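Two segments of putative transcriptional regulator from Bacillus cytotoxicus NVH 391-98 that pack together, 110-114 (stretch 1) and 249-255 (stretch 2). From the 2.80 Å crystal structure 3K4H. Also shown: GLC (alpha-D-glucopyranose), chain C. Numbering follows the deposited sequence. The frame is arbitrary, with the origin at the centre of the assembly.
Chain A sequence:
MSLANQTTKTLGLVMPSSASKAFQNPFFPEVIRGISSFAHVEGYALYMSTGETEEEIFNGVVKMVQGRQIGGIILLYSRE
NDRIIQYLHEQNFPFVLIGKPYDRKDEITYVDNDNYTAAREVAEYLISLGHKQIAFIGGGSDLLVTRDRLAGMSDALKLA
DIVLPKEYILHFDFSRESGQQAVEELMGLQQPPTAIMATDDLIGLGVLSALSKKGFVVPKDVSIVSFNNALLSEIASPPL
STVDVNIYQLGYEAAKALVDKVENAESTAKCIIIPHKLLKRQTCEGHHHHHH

Stretch 1 (110-114) YVDND
Stretch 2, residues 249-255: QLGYEAA

A short extended strand through Tyr110, Val111 and Asp112 lies against one face of an α-helix, 249-255, that extends beyond the segment at both ends. The two run nearly antiparallel (166° between N-to-C directions), their axes approaching to 8.3 Å, and register is set by Val111 CA and Ala254 CA, 5.8 Å apart. No hydrogen bond joins the stretches; the contact is van der Waals packing that buries 228 Å² in all. Val111 (77 Å²) and Leu250 (78 Å²), both apolar and buried in the assembly, supply most of it. The strand is extended (phi/psi -141/157 at Tyr110, -118/134 at Val111, -158/168 at Asp112), so its side chains alternate: CA-to-CB points away from the helix at Tyr110 (chi1 74°, p) and Asp112 (chi1 -162°, t) but toward it at Val111 (chi1 -173°, t).

The helix has phi of -55 to -70° and psi of -32 to -52°. Gln249 (chi1 -140°, chi2 62°, chi3 52°) turns its side-chain end away from the strand and makes no contact, but its O accepts the 2.9 Å hydrogen bond from Glu253 N. Leu250 (chi1 -72°, m; chi2 178°, t) leaves the helix sideways, and its end comes nearer the strand: CD2 lies 4.2 Å from Val111 CG1, 3.9 Å from Asp112 C and 3.7 Å from Asn113 ND2. Its other methyl, CD1, sits 3.6 Å from glucose C6, so this one apolar side chain touches both strand and sugar. The sugar is bound by hydrogen bonds from O4 to Asp112 OD1 (3.0 Å) and from O6 to Asn113 OD1 (very short, 2.4 Å); Asn113 has phi/psi -100/161, chi1 -46° (m) and chi2 97°. Leu250 O accepts from Ala254 N at 2.9 Å and also lies 3.8 Å from Val111 CG1.

Gly251, whose O accepts from Ala255 N at 3.1 Å, and Tyr252 (chi1 -175°, t; chi2 97°) make no contact with the strand. Glu253 starts toward it, with CB 4.5 Å from Val111 CG1, but chi1 -136°, chi2 70° and chi3 39° lead its end away; the aliphatic root meets valine while OE2 is hydrogen-bonded elsewhere in the structure. The CA-to-CB bond of Ala254 runs sideways, and Val111 CG2 packs beside it, 3.6 Å from Ala254 CA and 3.9 Å from Ala254 CB. Branched at CB, Val111 thus spans a helical turn, CG1 near Leu250 and CG2 at Ala254. Ala255 points away. Beyond the strand, Asp114 (phi/psi -80/73; chi1 -176°, t) makes no contact with this helix and instead N-caps another.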

# COMPACT_ATOMS: atom_id res chain seq x y z
N TYR A 110 9.84 -4.36 3.98
CA TYR A 110 9.18 -3.77 5.09
C TYR A 110 7.73 -4.14 5.23
O TYR A 110 7.15 -4.57 4.31
CB TYR A 110 9.38 -2.28 5.03
CG TYR A 110 8.59 -1.58 4.01
CD1 TYR A 110 7.31 -1.23 4.24
CD2 TYR A 110 9.14 -1.22 2.82
CE1 TYR A 110 6.60 -0.59 3.34
CE2 TYR A 110 8.43 -0.58 1.90
CZ TYR A 110 7.15 -0.26 2.16
OH TYR A 110 6.41 0.40 1.24
N VAL A 111 7.20 -4.02 6.43
CA VAL A 111 5.81 -4.29 6.75
C VAL A 111 5.17 -3.02 7.24
O VAL A 111 5.76 -2.30 7.95
CB VAL A 111 5.71 -5.30 7.81
CG1 VAL A 111 4.36 -5.65 8.00
CG2 VAL A 111 6.44 -6.45 7.43
N ASP A 112 3.99 -2.68 6.77
CA ASP A 112 3.40 -1.42 7.14
C ASP A 112 1.93 -1.45 6.97
O ASP A 112 1.43 -2.37 6.48
CB ASP A 112 3.99 -0.34 6.29
CG ASP A 112 3.79 1.00 6.84
OD1 ASP A 112 3.48 1.12 8.01
OD2 ASP A 112 3.94 1.96 6.11
N ASN A 113 1.24 -0.46 7.47
CA ASN A 113 -0.14 -0.25 7.11
C ASN A 113 -0.18 0.84 6.09
O ASN A 113 0.72 1.57 5.98
CB ASN A 113 -0.95 0.25 8.26
CG ASN A 113 -0.72 -0.46 9.48
OD1 ASN A 113 0.03 -0.04 10.29
ND2 ASN A 113 -1.43 -1.50 9.68
N ASP A 114 -1.24 0.95 5.33
CA ASP A 114 -1.31 2.05 4.38
C ASP A 114 -1.73 3.30 5.13
O ASP A 114 -2.89 3.76 5.02
CB ASP A 114 -2.28 1.75 3.25
CG ASP A 114 -2.31 2.83 2.19
OD1 ASP A 114 -3.08 2.68 1.24
OD2 ASP A 114 -1.57 3.83 2.32
N GLN A 249 -0.37 -8.43 13.78
CA GLN A 249 -0.11 -8.99 12.47
C GLN A 249 1.09 -8.27 11.84
O GLN A 249 1.87 -8.90 11.12
CB GLN A 249 -1.36 -8.93 11.59
CG GLN A 249 -1.56 -10.17 10.73
CD GLN A 249 -1.76 -11.51 11.52
OE1 GLN A 249 -2.61 -11.61 12.42
NE2 GLN A 249 -1.00 -12.54 11.14
N LEU A 250 1.26 -6.98 12.16
CA LEU A 250 2.45 -6.26 11.75
C LEU A 250 3.66 -7.02 12.24
O LEU A 250 4.60 -7.21 11.49
CB LEU A 250 2.48 -4.82 12.31
CG LEU A 250 1.54 -3.72 11.79
CD1 LEU A 250 1.80 -2.44 12.59
CD2 LEU A 250 1.67 -3.45 10.28
N GLY A 251 3.62 -7.48 13.49
CA GLY A 251 4.76 -8.15 14.12
C GLY A 251 5.00 -9.51 13.52
O GLY A 251 6.13 -9.86 13.17
N TYR A 252 3.92 -10.26 13.36
CA TYR A 252 3.98 -11.64 12.96
C TYR A 252 4.53 -11.67 11.55
O TYR A 252 5.52 -12.36 11.26
CB TYR A 252 2.57 -12.18 12.96
CG TYR A 252 2.44 -13.66 12.69
CD1 TYR A 252 2.34 -14.56 13.74
CD2 TYR A 252 2.39 -14.15 11.39
CE1 TYR A 252 2.19 -15.93 13.51
CE2 TYR A 252 2.27 -15.52 11.15
CZ TYR A 252 2.16 -16.39 12.22
OH TYR A 252 2.00 -17.73 12.03
N GLU A 253 3.90 -10.88 10.70
CA GLU A 253 4.32 -10.75 9.33
C GLU A 253 5.75 -10.18 9.19
O GLU A 253 6.50 -10.64 8.33
CB GLU A 253 3.28 -9.97 8.53
CG GLU A 253 3.02 -10.63 7.16
CD GLU A 253 2.28 -11.95 7.26
OE1 GLU A 253 1.37 -12.06 8.10
OE2 GLU A 253 2.60 -12.89 6.50
N ALA A 254 6.16 -9.25 10.04
CA ALA A 254 7.55 -8.79 9.96
C ALA A 254 8.52 -9.95 10.17
O ALA A 254 9.40 -10.16 9.32
CB ALA A 254 7.82 -7.70 10.90
N ALA A 255 8.32 -10.74 11.23
CA ALA A 255 9.19 -11.88 11.56
C ALA A 255 9.20 -12.94 10.47
O ALA A 255 10.25 -13.51 10.14
CB ALA A 255 8.79 -12.48 12.88
C1 GLC C . 4.95 1.36 14.10
C2 GLC C . 6.27 1.49 13.37
C3 GLC C . 6.03 2.38 12.16
C4 GLC C . 4.94 1.78 11.26
C5 GLC C . 3.69 1.47 12.05
C6 GLC C . 2.72 0.72 11.17
O2 GLC C . 7.21 2.09 14.23
O3 GLC C . 7.28 2.60 11.55
O4 GLC C . 4.47 2.70 10.33
O5 GLC C . 4.00 0.75 13.24
O6 GLC C . 1.67 1.61 10.92